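PDB 5MQ8: uncharacterized protein YacP from Bacillus subtilis, which is an endoribonuclease (Rae1) of the PIN-like NYN family that takes part in ribosome-dependent mRNA decay. Local coordinates for residues Leu4-Tyr9 / Val48-Asp53. Residues are numbered along the deposited sequence; the frame is centred on the assembly and turned at random.
Sequences LLVDGY and VIVVFD
Strands 4-7 and 48-52 are parallel neighbours in the central sheet of this PIN-like NYN domain, linked through helices that include 23-44. Ile49 N donates to Leu4 O (2.9 Å), Val6 N to Ile49 O (2.8 Å) and Val51 N to Val6 O (2.8 Å), all nearly straight. Val6 CG2 meets Val48 CG1 at 4.2 Å on the face where Leu4 and Val48 pack against Met37 of helix 23-44. On the other face Leu5 and Ile49 run alongside each other, Leu5 CD2 being 3.9 Å from Ile49 CB, and Leu5 and Val51 reach Ile84 of helix 80-90. Where helix 8-14 starts, Gly8 N still bonds Val51 O, but more bent (146°), and Gly8 CA sits 3.6 Å from Phe52 CE1; a beta carbon here would clash with that ring and with Val51 O. A water donates to Asp7 OD1 and, at 2.8 Å, to Val51 O, and accepts from Tyr9 N and, more weakly, Asp53 N. Asp7 OD1 also caps the helix through a weak bond from Asn10 N, while OD2 is hydrogen-bonded to Thr102 OG1. Val51 O thus takes two hydrogens, and with Thr102 and the water each gripping one carboxylate oxygen, the rotation of Asp7 is probably restricted.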
ATOM      1  N   LEU A   4      17.639  -1.430  20.049  1.00 30.96           N
ATOM      2  CA  LEU A   4      17.642  -2.828  19.633  1.00 28.57           C
ATOM      3  C   LEU A   4      18.726  -3.055  18.587  1.00 30.57           C
ATOM      4  O   LEU A   4      18.718  -2.410  17.538  1.00 29.04           O
ATOM      5  CB  LEU A   4      16.269  -3.280  19.123  1.00 27.71           C
ATOM      6  CG  LEU A   4      16.132  -4.774  18.686  1.00 31.20           C
ATOM      7  CD1 LEU A   4      16.406  -5.749  19.836  1.00 29.95           C
ATOM      8  CD2 LEU A   4      14.770  -5.047  18.154  1.00 32.14           C
ATOM      9  N   LEU A   5      19.673  -3.951  18.898  1.00 28.00           N
ATOM     10  CA  LEU A   5      20.783  -4.334  18.018  1.00 28.32           C
ATOM     11  C   LEU A   5      20.439  -5.730  17.546  1.00 31.95           C
ATOM     12  O   LEU A   5      20.207  -6.614  18.367  1.00 32.69           O
ATOM     13  CB  LEU A   5      22.140  -4.296  18.764  1.00 28.42           C
ATOM     14  CG  LEU A   5      22.558  -2.946  19.391  1.00 32.35           C
ATOM     15  CD1 LEU A   5      23.918  -3.045  20.078  1.00 31.72           C
ATOM     16  CD2 LEU A   5      22.621  -1.838  18.356  1.00 35.10           C
ATOM     17  N   VAL A   6      20.293  -5.899  16.233  1.00 26.99           N
ATOM     18  CA  VAL A   6      19.814  -7.141  15.644  1.00 25.79           C
ATOM     19  C   VAL A   6      20.900  -7.926  14.913  1.00 29.03           C
ATOM     20  O   VAL A   6      21.573  -7.385  14.039  1.00 26.12           O
ATOM     21  CB  VAL A   6      18.571  -6.877  14.712  1.00 28.42           C
ATOM     22  CG1 VAL A   6      17.992  -8.181  14.156  1.00 27.58           C
ATOM     23  CG2 VAL A   6      17.483  -6.077  15.429  1.00 27.64           C
ATOM     24  N   ASP A   7      21.020  -9.231  15.242  1.00 27.45           N
ATOM     25  CA  ASP A   7      21.914 -10.145  14.542  1.00 27.57           C
ATOM     26  C   ASP A   7      21.092 -10.583  13.326  1.00 30.83           C
ATOM     27  O   ASP A   7      20.265 -11.501  13.419  1.00 30.14           O
ATOM     28  CB  ASP A   7      22.279 -11.335  15.453  1.00 29.52           C
ATOM     29  CG  ASP A   7      23.185 -12.424  14.874  1.00 32.02           C
ATOM     30  OD1 ASP A   7      23.407 -12.429  13.638  1.00 29.56           O
ATOM     31  OD2 ASP A   7      23.595 -13.321  15.644  1.00 32.93           O
ATOM     32  N   GLY A   8      21.283  -9.851  12.230  1.00 27.92           N
ATOM     33  CA  GLY A   8      20.575 -10.016  10.969  1.00 28.22           C
ATOM     34  C   GLY A   8      20.567 -11.415  10.386  1.00 32.60           C
ATOM     35  O   GLY A   8      19.499 -11.935  10.053  1.00 30.54           O
ATOM     36  N   TYR A   9      21.757 -12.023  10.244  1.00 31.78           N
ATOM     37  CA  TYR A   9      21.894 -13.387   9.703  1.00 32.29           C
ATOM     38  C   TYR A   9      21.152 -14.411  10.571  1.00 34.31           C
ATOM     39  O   TYR A   9      20.493 -15.297  10.032  1.00 34.88           O
ATOM     40  CB  TYR A   9      23.380 -13.788   9.530  1.00 34.48           C
ATOM     41  CG  TYR A   9      23.551 -15.181   8.965  1.00 38.12           C
ATOM     42  CD1 TYR A   9      23.243 -15.458   7.633  1.00 40.31           C
ATOM     43  CD2 TYR A   9      23.938 -16.244   9.778  1.00 39.82           C
ATOM     44  CE1 TYR A   9      23.365 -16.748   7.111  1.00 41.89           C
ATOM     45  CE2 TYR A   9      24.051 -17.543   9.271  1.00 41.04           C
ATOM     46  CZ  TYR A   9      23.779 -17.784   7.932  1.00 50.92           C
ATOM     47  OH  TYR A   9      23.917 -19.051   7.419  1.00 59.16           O
ATOM     48  N   VAL A  48      16.650   1.067  16.148  1.00 31.24           N
ATOM     49  CA  VAL A  48      16.940  -0.275  15.637  1.00 30.03           C
ATOM     50  C   VAL A  48      18.154  -0.251  14.737  1.00 31.91           C
ATOM     51  O   VAL A  48      18.206   0.535  13.795  1.00 31.23           O
ATOM     52  CB  VAL A  48      15.715  -0.909  14.915  1.00 33.58           C
ATOM     53  CG1 VAL A  48      16.058  -2.288  14.355  1.00 33.60           C
ATOM     54  CG2 VAL A  48      14.506  -1.003  15.839  1.00 33.22           C
ATOM     55  N   ILE A  49      19.138  -1.123  15.024  1.00 28.75           N
ATOM     56  CA  ILE A  49      20.326  -1.264  14.189  1.00 27.81           C
ATOM     57  C   ILE A  49      20.447  -2.730  13.781  1.00 31.28           C
ATOM     58  O   ILE A  49      20.513  -3.609  14.638  1.00 31.52           O
ATOM     59  CB  ILE A  49      21.625  -0.678  14.815  1.00 30.75           C
ATOM     60  CG1 ILE A  49      21.433   0.817  15.196  1.00 31.52           C
ATOM     61  CG2 ILE A  49      22.810  -0.853  13.837  1.00 30.79           C
ATOM     62  CD1 ILE A  49      22.588   1.469  15.981  1.00 38.37           C
ATOM     63  N   VAL A  50      20.475  -2.990  12.475  1.00 28.45           N
ATOM     64  CA  VAL A  50      20.593  -4.358  11.968  1.00 27.40           C
ATOM     65  C   VAL A  50      22.031  -4.596  11.516  1.00 30.44           C
ATOM     66  O   VAL A  50      22.542  -3.870  10.663  1.00 30.71           O
ATOM     67  CB  VAL A  50      19.536  -4.702  10.879  1.00 29.95           C
ATOM     68  CG1 VAL A  50      19.601  -6.179  10.496  1.00 28.83           C
ATOM     69  CG2 VAL A  50      18.129  -4.353  11.359  1.00 29.75           C
ATOM     70  N   VAL A  51      22.667  -5.613  12.097  1.00 26.15           N
ATOM     71  CA  VAL A  51      24.045  -6.001  11.808  1.00 26.36           C
ATOM     72  C   VAL A  51      24.069  -7.301  11.013  1.00 31.29           C
ATOM     73  O   VAL A  51      23.595  -8.348  11.473  1.00 30.93           O
ATOM     74  CB  VAL A  51      24.922  -6.059  13.098  1.00 30.61           C
ATOM     75  CG1 VAL A  51      26.352  -6.524  12.796  1.00 30.99           C
ATOM     76  CG2 VAL A  51      24.942  -4.707  13.792  1.00 30.28           C
ATOM     77  N   PHE A  52      24.614  -7.219   9.814  1.00 28.72           N
ATOM     78  CA  PHE A  52      24.740  -8.346   8.921  1.00 28.72           C
ATOM     79  C   PHE A  52      26.196  -8.756   8.788  1.00 34.40           C
ATOM     80  O   PHE A  52      27.070  -7.918   8.540  1.00 33.57           O
ATOM     81  CB  PHE A  52      24.176  -8.023   7.531  1.00 30.71           C
ATOM     82  CG  PHE A  52      22.676  -7.880   7.457  1.00 33.32           C
ATOM     83  CD1 PHE A  52      21.842  -8.981   7.643  1.00 36.28           C
ATOM     84  CD2 PHE A  52      22.092  -6.660   7.135  1.00 35.60           C
ATOM     85  CE1 PHE A  52      20.449  -8.852   7.539  1.00 36.77           C
ATOM     86  CE2 PHE A  52      20.698  -6.535   7.033  1.00 37.72           C
ATOM     87  CZ  PHE A  52      19.889  -7.629   7.245  1.00 35.51           C
ATOM     88  N   ASP A  53      26.448 -10.058   8.933  1.00 31.75           N
ATOM     89  CA  ASP A  53      27.767 -10.615   8.735  1.00 32.55           C
ATOM     90  C   ASP A  53      27.998 -10.510   7.203  1.00 37.59           C
ATOM     91  O   ASP A  53      27.242 -11.106   6.433  1.00 35.84           O
ATOM     92  CB  ASP A  53      27.786 -12.085   9.201  1.00 34.70           C
ATOM     93  CG  ASP A  53      29.158 -12.729   9.090  1.00 41.08           C
ATOM     94  OD1 ASP A  53      29.671 -12.844   7.950  1.00 40.56           O
ATOM     95  OD2 ASP A  53      29.724 -13.100  10.144  1.00 41.46           O
TER
HETATM   96  O   HOH W   1      24.305 -11.001  11.124  1.00 27.76           O